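Hypothetical protein, IPT/TIG domain protein (Bacteroides ovatus, PDB 4HW6) is of unknown function but is a putative carbohydrate-binding, auxiliary nutrient-binding protein that joins an IPT/TIG domain to a six-bladed beta-propeller. Local coordinates at residues I141-N149 with Q183-L191; F114-W125 with F132-N140. All blocks are in the same frame, centred on the assembly; numbering follows the deposited sequence.

Interaction 1. Residues I141-N149 with Q183-L191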
loop_
_atom_site.group_PDB
_atom_site.type_symbol
_atom_site.label_atom_id
_atom_site.label_comp_id
_atom_site.label_asym_id
_atom_site.label_seq_id
_atom_site.Cartn_x
_atom_site.Cartn_y
_atom_site.Cartn_z
ATOM N N ILE A 141 14.829 1.563 1.722
ATOM C CA ILE A 141 13.444 1.637 2.173
ATOM C C ILE A 141 13.049 0.238 2.704
ATOM O O ILE A 141 12.437 -0.566 2.008
ATOM C CB ILE A 141 12.506 2.118 1.041
ATOM C CG1 ILE A 141 13.070 3.347 0.307
ATOM C CG2 ILE A 141 11.141 2.476 1.628
ATOM C CD1 ILE A 141 12.417 3.581 -1.057
ATOM N N TRP A 142 13.414 -0.043 3.947
ATOM C CA TRP A 142 13.517 -1.412 4.415
ATOM C C TRP A 142 12.186 -1.957 4.947
ATOM O O TRP A 142 11.759 -3.044 4.564
ATOM C CB TRP A 142 14.642 -1.508 5.467
ATOM C CG TRP A 142 14.793 -2.868 6.061
ATOM C CD1 TRP A 142 14.552 -3.211 7.354
ATOM C CD2 TRP A 142 15.200 -4.058 5.393
ATOM N NE1 TRP A 142 14.771 -4.553 7.533
ATOM C CE2 TRP A 142 15.164 -5.103 6.345
ATOM C CE3 TRP A 142 15.601 -4.348 4.089
ATOM C CZ2 TRP A 142 15.521 -6.408 6.031
ATOM C CZ3 TRP A 142 15.953 -5.654 3.777
ATOM C CH2 TRP A 142 15.891 -6.667 4.739
ATOM N N ARG A 143 11.560 -1.237 5.871
ATOM C CA ARG A 143 10.237 -1.591 6.393
ATOM C C ARG A 143 9.447 -0.311 6.642
ATOM O O ARG A 143 9.956 0.613 7.295
ATOM C CB ARG A 143 10.321 -2.342 7.726
ATOM C CG ARG A 143 11.064 -3.662 7.697
ATOM C CD ARG A 143 10.287 -4.737 6.959
ATOM N NE ARG A 143 11.006 -6.024 6.967
ATOM C CZ ARG A 143 11.753 -6.521 5.979
ATOM N NH1 ARG A 143 11.961 -5.858 4.856
ATOM N NH2 ARG A 143 12.307 -7.723 6.121
HETATM N N MSE A 144 8.206 -0.272 6.147
HETATM C CA MSE A 144 7.313 0.884 6.275
HETATM C C MSE A 144 6.202 0.661 7.278
HETATM O O MSE A 144 5.740 -0.475 7.482
HETATM C CB MSE A 144 6.567 1.142 4.952
HETATM C CG MSE A 144 7.360 1.634 3.863
HETATM SE SE MSE A 144 6.200 1.648 2.264
HETATM C CE MSE A 144 7.481 2.638 1.215
HETATM N N MSE A 145 5.738 1.763 7.868
HETATM C CA MSE A 145 4.562 1.714 8.741
HETATM C C MSE A 145 3.906 3.094 8.853
HETATM O O MSE A 145 4.568 4.099 9.128
HETATM C CB MSE A 145 5.036 1.231 10.108
HETATM C CG MSE A 145 4.043 1.194 11.186
HETATM SE SE MSE A 145 2.945 -0.385 11.161
HETATM C CE MSE A 145 3.997 -1.627 10.125
ATOM N N PHE A 146 2.588 3.150 8.646
ATOM C CA PHE A 146 1.832 4.344 8.970
ATOM C C PHE A 146 1.680 4.455 10.496
ATOM O O PHE A 146 1.480 3.446 11.189
ATOM C CB PHE A 146 0.424 4.306 8.325
ATOM C CG PHE A 146 0.376 4.803 6.906
ATOM C CD1 PHE A 146 0.410 6.157 6.648
ATOM C CD2 PHE A 146 0.218 3.929 5.842
ATOM C CE1 PHE A 146 0.350 6.640 5.352
ATOM C CE2 PHE A 146 0.145 4.413 4.541
ATOM C CZ PHE A 146 0.215 5.762 4.304
ATOM N N ASP A 147 1.742 5.678 11.009
ATOM C CA ASP A 147 1.324 5.968 12.380
ATOM C C ASP A 147 -0.187 5.747 12.446
ATOM O O ASP A 147 -0.933 6.433 11.751
ATOM C CB ASP A 147 1.724 7.393 12.752
ATOM C CG ASP A 147 1.218 7.837 14.123
ATOM O OD1 ASP A 147 0.404 7.137 14.771
ATOM O OD2 ASP A 147 1.659 8.920 14.541
ATOM N N PRO A 148 -0.647 4.788 13.267
ATOM C CA PRO A 148 -2.094 4.476 13.287
ATOM C C PRO A 148 -3.014 5.583 13.826
ATOM O O PRO A 148 -4.238 5.516 13.628
ATOM C CB PRO A 148 -2.169 3.230 14.179
ATOM C CG PRO A 148 -1.011 3.386 15.097
ATOM C CD PRO A 148 0.098 3.968 14.249
ATOM N N ASN A 149 -2.447 6.595 14.484
ATOM C CA ASN A 149 -3.212 7.736 14.961
ATOM C C ASN A 149 -3.103 8.992 14.093
ATOM O O ASN A 149 -3.529 10.061 14.525
ATOM C CB ASN A 149 -2.797 8.055 16.392
ATOM C CG ASN A 149 -3.138 6.933 17.339
ATOM O OD1 ASN A 149 -2.258 6.284 17.910
ATOM N ND2 ASN A 149 -4.427 6.660 17.470
ATOM N N GLN A 183 21.376 0.185 13.459
ATOM C CA GLN A 183 20.816 -0.742 12.465
ATOM C C GLN A 183 19.342 -0.979 12.715
ATOM O O GLN A 183 18.960 -1.903 13.428
ATOM C CB GLN A 183 21.606 -2.043 12.412
ATOM C CG GLN A 183 21.315 -2.875 11.162
ATOM C CD GLN A 183 22.417 -3.888 10.882
ATOM O OE1 GLN A 183 22.744 -4.737 11.724
ATOM N NE2 GLN A 183 23.003 -3.797 9.715
ATOM N N CYS A 184 18.522 -0.111 12.135
ATOM C CA CYS A 184 17.080 -0.137 12.405
ATOM C C CYS A 184 16.430 -1.204 11.546
ATOM O O CYS A 184 16.314 -1.034 10.319
ATOM C CB CYS A 184 16.428 1.215 12.111
ATOM S SG CYS A 184 16.969 2.565 13.168
ATOM N N ALA A 185 16.013 -2.303 12.180
ATOM C CA ALA A 185 15.538 -3.488 11.445
ATOM C C ALA A 185 14.035 -3.552 11.211
ATOM O O ALA A 185 13.584 -4.248 10.306
ATOM C CB ALA A 185 15.996 -4.755 12.169
ATOM N N ASP A 186 13.248 -2.898 12.061
ATOM C CA ASP A 186 11.796 -2.914 11.936
ATOM C C ASP A 186 11.201 -1.752 12.748
ATOM O O ASP A 186 11.858 -1.184 13.622
ATOM C CB ASP A 186 11.222 -4.274 12.387
ATOM C CG ASP A 186 9.780 -4.542 11.854
ATOM O OD1 ASP A 186 9.286 -3.777 10.966
ATOM O OD2 ASP A 186 9.157 -5.560 12.287
ATOM N N VAL A 187 9.956 -1.421 12.438
ATOM C CA VAL A 187 9.232 -0.333 13.115
ATOM C C VAL A 187 7.787 -0.771 13.259
ATOM O O VAL A 187 7.237 -1.430 12.370
ATOM C CB VAL A 187 9.351 1.027 12.368
ATOM C CG1 VAL A 187 8.884 0.916 10.906
ATOM C CG2 VAL A 187 8.599 2.116 13.117
ATOM N N ASN A 188 7.192 -0.453 14.393
ATOM C CA ASN A 188 5.778 -0.698 14.623
ATOM C C ASN A 188 5.299 0.309 15.660
ATOM O O ASN A 188 6.058 1.190 16.052
ATOM C CB ASN A 188 5.546 -2.150 15.088
ATOM C CG ASN A 188 4.198 -2.689 14.676
ATOM O OD1 ASN A 188 3.176 -1.966 14.670
ATOM N ND2 ASN A 188 4.171 -3.971 14.322
ATOM N N PHE A 189 4.041 0.206 16.071
ATOM C CA PHE A 189 3.483 1.059 17.102
ATOM C C PHE A 189 2.770 0.228 18.158
ATOM O O PHE A 189 2.087 -0.770 17.845
ATOM C CB PHE A 189 2.515 2.072 16.483
ATOM C CG PHE A 189 3.197 3.087 15.605
ATOM C CD1 PHE A 189 3.530 2.795 14.309
ATOM C CD2 PHE A 189 3.502 4.337 16.088
ATOM C CE1 PHE A 189 4.203 3.720 13.530
ATOM C CE2 PHE A 189 4.156 5.260 15.313
ATOM C CZ PHE A 189 4.504 4.956 14.026
ATOM N N THR A 190 2.902 0.657 19.396
ATOM C CA THR A 190 2.232 -0.013 20.504
ATOM C C THR A 190 0.739 0.358 20.497
ATOM O O THR A 190 0.306 1.230 19.743
ATOM C CB THR A 190 2.851 0.369 21.855
ATOM O OG1 THR A 190 2.578 1.750 22.150
ATOM C CG2 THR A 190 4.374 0.132 21.877
ATOM N N LEU A 191 -0.043 -0.300 21.350
ATOM C CA LEU A 191 -1.470 0.023 21.476
ATOM C C LEU A 191 -1.672 1.455 21.979
ATOM O O LEU A 191 -2.702 2.058 21.680
ATOM C CB LEU A 191 -2.185 -0.978 22.375
ATOM C CG LEU A 191 -2.207 -2.430 21.871
ATOM C CD1 LEU A 191 -3.099 -3.277 22.770
ATOM C CD2 LEU A 191 -2.618 -2.522 20.400
HETATM O O HOH W 1 -3.035 4.447 19.874
#

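Interaction 2. Residues F114-W125 with F132-N140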
loop_
_atom_site.group_PDB
_atom_site.type_symbol
_atom_site.label_atom_id
_atom_site.label_comp_id
_atom_site.label_asym_id
_atom_site.label_seq_id
_atom_site.Cartn_x
_atom_site.Cartn_y
_atom_site.Cartn_z
ATOM N N PHE A 114 6.210 7.849 -6.808
ATOM C CA PHE A 114 5.675 8.787 -5.836
ATOM C C PHE A 114 6.756 9.713 -5.255
ATOM O O PHE A 114 6.603 10.940 -5.273
ATOM C CB PHE A 114 4.961 7.997 -4.733
ATOM C CG PHE A 114 4.425 8.837 -3.599
ATOM C CD1 PHE A 114 3.709 9.993 -3.844
ATOM C CD2 PHE A 114 4.620 8.437 -2.289
ATOM C CE1 PHE A 114 3.230 10.767 -2.789
ATOM C CE2 PHE A 114 4.135 9.195 -1.239
ATOM C CZ PHE A 114 3.451 10.356 -1.492
ATOM N N LEU A 115 7.851 9.134 -4.769
ATOM C CA LEU A 115 8.932 9.935 -4.191
ATOM C C LEU A 115 10.299 9.414 -4.591
ATOM O O LEU A 115 10.506 8.193 -4.724
ATOM C CB LEU A 115 8.850 9.935 -2.667
ATOM C CG LEU A 115 7.622 10.552 -2.009
ATOM C CD1 LEU A 115 7.506 10.067 -0.572
ATOM C CD2 LEU A 115 7.678 12.080 -2.079
ATOM N N GLY A 116 11.228 10.361 -4.735
ATOM C CA GLY A 116 12.625 10.068 -5.026
ATOM C C GLY A 116 12.987 10.415 -6.445
ATOM O O GLY A 116 12.245 10.065 -7.382
ATOM N N LYS A 117 14.138 11.085 -6.611
ATOM C CA LYS A 117 14.633 11.475 -7.932
ATOM C C LYS A 117 16.134 11.228 -7.963
ATOM O O LYS A 117 16.823 11.459 -6.977
ATOM C CB LYS A 117 14.338 12.947 -8.206
ATOM C CG LYS A 117 12.841 13.255 -8.240
ATOM C CD LYS A 117 12.617 14.752 -8.373
ATOM C CE LYS A 117 11.151 15.105 -8.574
ATOM N NZ LYS A 117 11.011 16.575 -8.767
ATOM N N LEU A 118 16.616 10.715 -9.085
ATOM C CA LEU A 118 18.029 10.425 -9.266
ATOM C C LEU A 118 18.564 11.233 -10.451
ATOM O O LEU A 118 17.803 11.845 -11.212
ATOM C CB LEU A 118 18.222 8.940 -9.556
ATOM C CG LEU A 118 17.941 7.908 -8.460
ATOM C CD1 LEU A 118 16.486 7.912 -8.019
ATOM C CD2 LEU A 118 18.382 6.537 -8.963
ATOM N N TYR A 119 19.874 11.257 -10.606
ATOM C CA TYR A 119 20.460 11.937 -11.751
ATOM C C TYR A 119 21.553 11.094 -12.384
ATOM O O TYR A 119 21.881 10.015 -11.893
ATOM C CB TYR A 119 20.937 13.370 -11.406
ATOM C CG TYR A 119 21.915 13.498 -10.259
ATOM C CD1 TYR A 119 21.463 13.490 -8.944
ATOM C CD2 TYR A 119 23.288 13.680 -10.482
ATOM C CE1 TYR A 119 22.337 13.620 -7.884
ATOM C CE2 TYR A 119 24.172 13.823 -9.414
ATOM C CZ TYR A 119 23.683 13.784 -8.121
ATOM O OH TYR A 119 24.519 13.917 -7.042
ATOM N N GLU A 120 22.055 11.582 -13.518
ATOM C CA GLU A 120 23.048 10.886 -14.320
ATOM C C GLU A 120 22.550 9.514 -14.752
ATOM O O GLU A 120 23.115 8.499 -14.395
ATOM C CB GLU A 120 24.374 10.818 -13.570
ATOM C CG GLU A 120 25.594 10.978 -14.463
ATOM C CD GLU A 120 26.793 11.521 -13.704
ATOM O OE1 GLU A 120 26.708 12.659 -13.191
ATOM O OE2 GLU A 120 27.817 10.809 -13.621
ATOM N N ASN A 121 21.468 9.529 -15.526
ATOM C CA ASN A 121 20.732 8.327 -15.938
ATOM C C ASN A 121 20.624 7.270 -14.829
ATOM O O ASN A 121 21.022 6.102 -14.981
ATOM C CB ASN A 121 21.288 7.754 -17.258
ATOM C CG ASN A 121 20.362 6.710 -17.866
ATOM O OD1 ASN A 121 19.122 6.846 -17.834
ATOM N ND2 ASN A 121 20.950 5.646 -18.379
ATOM N N ASN A 122 20.052 7.711 -13.709
ATOM C CA ASN A 122 19.708 6.835 -12.589
ATOM C C ASN A 122 20.899 6.186 -11.869
ATOM O O ASN A 122 20.741 5.125 -11.262
ATOM C CB ASN A 122 18.696 5.754 -13.027
ATOM C CG ASN A 122 17.414 6.347 -13.565
ATOM O OD1 ASN A 122 16.770 7.135 -12.886
ATOM N ND2 ASN A 122 17.049 5.991 -14.801
ATOM N N THR A 123 22.052 6.842 -11.873
ATOM C CA THR A 123 23.223 6.299 -11.201
ATOM C C THR A 123 23.577 7.036 -9.904
ATOM O O THR A 123 24.295 6.492 -9.066
ATOM C CB THR A 123 24.439 6.245 -12.133
ATOM O OG1 THR A 123 24.841 7.567 -12.501
ATOM C CG2 THR A 123 24.108 5.424 -13.397
ATOM N N LYS A 124 23.056 8.247 -9.733
ATOM C CA LYS A 124 23.434 9.090 -8.600
ATOM C C LYS A 124 22.209 9.709 -7.940
ATOM O O LYS A 124 21.180 9.880 -8.579
ATOM C CB LYS A 124 24.401 10.182 -9.045
ATOM C CG LYS A 124 25.780 9.645 -9.424
ATOM C CD LYS A 124 26.778 10.765 -9.646
ATOM C CE LYS A 124 28.044 10.275 -10.345
ATOM N NZ LYS A 124 28.908 11.425 -10.728
ATOM N N TRP A 125 22.319 9.995 -6.652
ATOM C CA TRP A 125 21.277 10.738 -5.927
ATOM C C TRP A 125 21.872 11.391 -4.699
ATOM O O TRP A 125 22.956 11.021 -4.237
ATOM C CB TRP A 125 20.129 9.826 -5.501
ATOM C CG TRP A 125 20.528 8.699 -4.561
ATOM C CD1 TRP A 125 20.412 8.680 -3.199
ATOM C CD2 TRP A 125 21.087 7.445 -4.934
ATOM N NE1 TRP A 125 20.875 7.487 -2.703
ATOM C CE2 TRP A 125 21.312 6.718 -3.749
ATOM C CE3 TRP A 125 21.442 6.870 -6.160
ATOM C CZ2 TRP A 125 21.857 5.434 -3.752
ATOM C CZ3 TRP A 125 21.984 5.598 -6.166
ATOM C CH2 TRP A 125 22.173 4.887 -4.971
ATOM N N PHE A 132 8.351 16.991 -0.923
ATOM C CA PHE A 132 8.055 15.858 -1.800
ATOM C C PHE A 132 8.749 15.985 -3.167
ATOM O O PHE A 132 9.277 15.006 -3.687
ATOM C CB PHE A 132 6.532 15.734 -2.037
ATOM C CG PHE A 132 5.773 14.999 -0.952
ATOM C CD1 PHE A 132 6.323 14.739 0.303
ATOM C CD2 PHE A 132 4.476 14.572 -1.201
ATOM C CE1 PHE A 132 5.596 14.060 1.268
ATOM C CE2 PHE A 132 3.762 13.897 -0.239
ATOM C CZ PHE A 132 4.317 13.644 0.996
ATOM N N ASP A 133 8.707 17.181 -3.736
ATOM C CA ASP A 133 9.297 17.452 -5.054
ATOM C C ASP A 133 10.830 17.597 -5.091
ATOM O O ASP A 133 11.402 17.677 -6.176
ATOM C CB ASP A 133 8.665 18.708 -5.650
ATOM C CG ASP A 133 8.951 18.852 -7.141
ATOM O OD1 ASP A 133 8.737 17.864 -7.881
ATOM O OD2 ASP A 133 9.409 19.939 -7.552
ATOM N N ASP A 134 11.488 17.617 -3.934
ATOM C CA ASP A 134 12.913 17.982 -3.854
ATOM C C ASP A 134 13.531 17.408 -2.563
ATOM O O ASP A 134 13.928 18.135 -1.639
ATOM C CB ASP A 134 13.041 19.506 -3.908
ATOM C CG ASP A 134 14.405 19.979 -4.409
ATOM O OD1 ASP A 134 15.343 19.173 -4.531
ATOM O OD2 ASP A 134 14.541 21.189 -4.664
ATOM N N CYS A 135 13.578 16.093 -2.496
ATOM C CA CYS A 135 14.035 15.404 -1.290
ATOM C C CYS A 135 15.010 14.297 -1.689
ATOM O O CYS A 135 15.044 13.243 -1.055
ATOM C CB CYS A 135 12.851 14.807 -0.526
ATOM S SG CYS A 135 11.854 13.619 -1.475
ATOM N N GLY A 136 15.781 14.539 -2.749
ATOM C CA GLY A 136 16.772 13.553 -3.188
ATOM C C GLY A 136 16.153 12.218 -3.520
ATOM O O GLY A 136 15.035 12.172 -4.052
ATOM N N ALA A 137 16.873 11.138 -3.191
ATOM C CA ALA A 137 16.363 9.788 -3.249
ATOM C C ALA A 137 16.812 9.007 -2.008
ATOM O O ALA A 137 17.501 9.546 -1.120
ATOM C CB ALA A 137 16.773 9.085 -4.564
ATOM N N PHE A 138 16.409 7.748 -1.942
ATOM C CA PHE A 138 16.438 6.995 -0.689
ATOM C C PHE A 138 17.400 5.811 -0.710
ATOM O O PHE A 138 17.321 4.957 -1.596
ATOM C CB PHE A 138 15.015 6.551 -0.370
ATOM C CG PHE A 138 14.040 7.688 -0.439
ATOM C CD1 PHE A 138 14.239 8.808 0.358
ATOM C CD2 PHE A 138 12.995 7.684 -1.340
ATOM C CE1 PHE A 138 13.377 9.885 0.284
ATOM C CE2 PHE A 138 12.127 8.751 -1.411
ATOM C CZ PHE A 138 12.331 9.867 -0.610
ATOM N N ASP A 139 18.268 5.743 0.295
ATOM C CA ASP A 139 19.280 4.676 0.375
ATOM C C ASP A 139 18.699 3.301 0.625
ATOM O O ASP A 139 19.166 2.332 0.047
ATOM C CB ASP A 139 20.334 4.972 1.448
ATOM C CG ASP A 139 21.341 6.021 1.024
ATOM O OD1 ASP A 139 21.590 6.226 -0.202
ATOM O OD2 ASP A 139 21.913 6.637 1.944
ATOM N N ASN A 140 17.700 3.191 1.497
ATOM C CA ASN A 140 17.209 1.876 1.905
ATOM C C ASN A 140 15.824 1.966 2.499
ATOM O O ASN A 140 15.658 2.375 3.662
ATOM C CB ASN A 140 18.179 1.265 2.919
ATOM C CG ASN A 140 17.890 -0.193 3.226
ATOM O OD1 ASN A 140 16.957 -0.778 2.691
ATOM N ND2 ASN A 140 18.720 -0.788 4.079
HETATM O O HOH W 2 10.762 13.198 -5.069
#

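Interaction 1. Residues I141-N149 with Q183-L191
R143, which lies against A185 and D186, has its NH1 gripped by two oxygens. R143 NH1 donates to W142 O at 2.8 Å, and N338 OD1 is a second partner of the same nitrogen. The R143 chain turns sharply at chi2 (-71°), which brings NH1 back over the centre of the W142 ring face. W142 NE1 reaches A185 O at 3.0 Å in a weak, bent hydrogen bond (126°), from the edge of the indole. R143 CG packs on A185 O at 3.7 Å. D186 lays OD1 against CB and CG of R143 without pairing with the guanidinium; its OD2 is taken by C233 N and T232 OG1.

Further along, the contact becomes apolar. V187 CG1 touches CB of M145, a selenomethionine. M145 CG meets the edge of the F189 ring, 3.4 Å from CE1 and in the ring plane. P148 CD and D147 CA lie over one face of that ring, at 3.8 Å and 4.0 Å from its centroid, as CH-pi contacts. N188 OD1 accepts from F189 N at 2.7 Å, on an in-plane lone pair. A water joins N149 OD1 to L191 O.

Strands 143-146 and 184-189 run nearly parallel (15°), with axes 6.6 Å apart. They are edge strands of two successive propeller blades, joined here by side chains. Strand 154-158 pairs with the first, where W142 and R143 form a classic bulge facing V158. Strand 195-199 pairs with the second, and strand 404-410 packs against W142, R143 and M144.

Interaction 2. Residues F114-W125 with F132-N140
W125 NE1 donates to D139 OD1 at 2.9 Å, nearly in the indole plane and on the anti side of the carboxylate. The bond is fairly straight (153°). A chi1 of 61° sets the W125 ring between its own backbone N and carbonyl carbon, and CB and CG of W125 rest on A137 CB. L118 CD1 and K117 O also touch that methyl. Beside it, K117 N donates to G136 O at 2.9 Å, and G116 CA makes a CA-H...O contact to the same oxygen. The extended K117 chain carries NZ to D133, where it bonds both O and OD1 at 2.8 Å each, OD1 as a salt bridge.

At the other end, L115 CD2 sits over the face of F132, 4.0 Å from the ring centroid. F114 turns its edge to the F132 face in an offset edge-to-face pair (planes at 81°). L115 CB meets the edge of F138 in plane, 3.7 Å from CE2.

A second shell holds these groups. H424 stacks on W125 and its ND1 bonds F138 O. A water links G116 N to F132 O. An alanine at W125 removes the indole, and would probably leave D139 OD1 without its donor and open a gap beside A137 and H424. A type I' turn, E120 to T123, reverses the chain between L118 and W125.

Strand 109-115 pairs with the C-terminal strand 425-431, so chain segments from both ends of the propeller share one blade. This is the closure typical of beta-propellers, and loop 132-140 packs the following blade against it.

In the fold
Interaction 2 closes before interaction 1 opens, and N140 leads directly into I141. Their centres lie about 22 Å apart, with no other touch between the two. Both are junctions between propeller blades. Interaction 2 lies where the blade closed by strand 425-431 meets the one holding strand 143-146; interaction 1 joins that latter blade to the next. The centre of interaction 1 lies about 14 Å from the centre of the chain, that of interaction 2 about 20 Å. Strand 154-158 links them: W157 meets F138 edge-to-face and touches I141. Q160 does likewise, bonding N140 and touching W142.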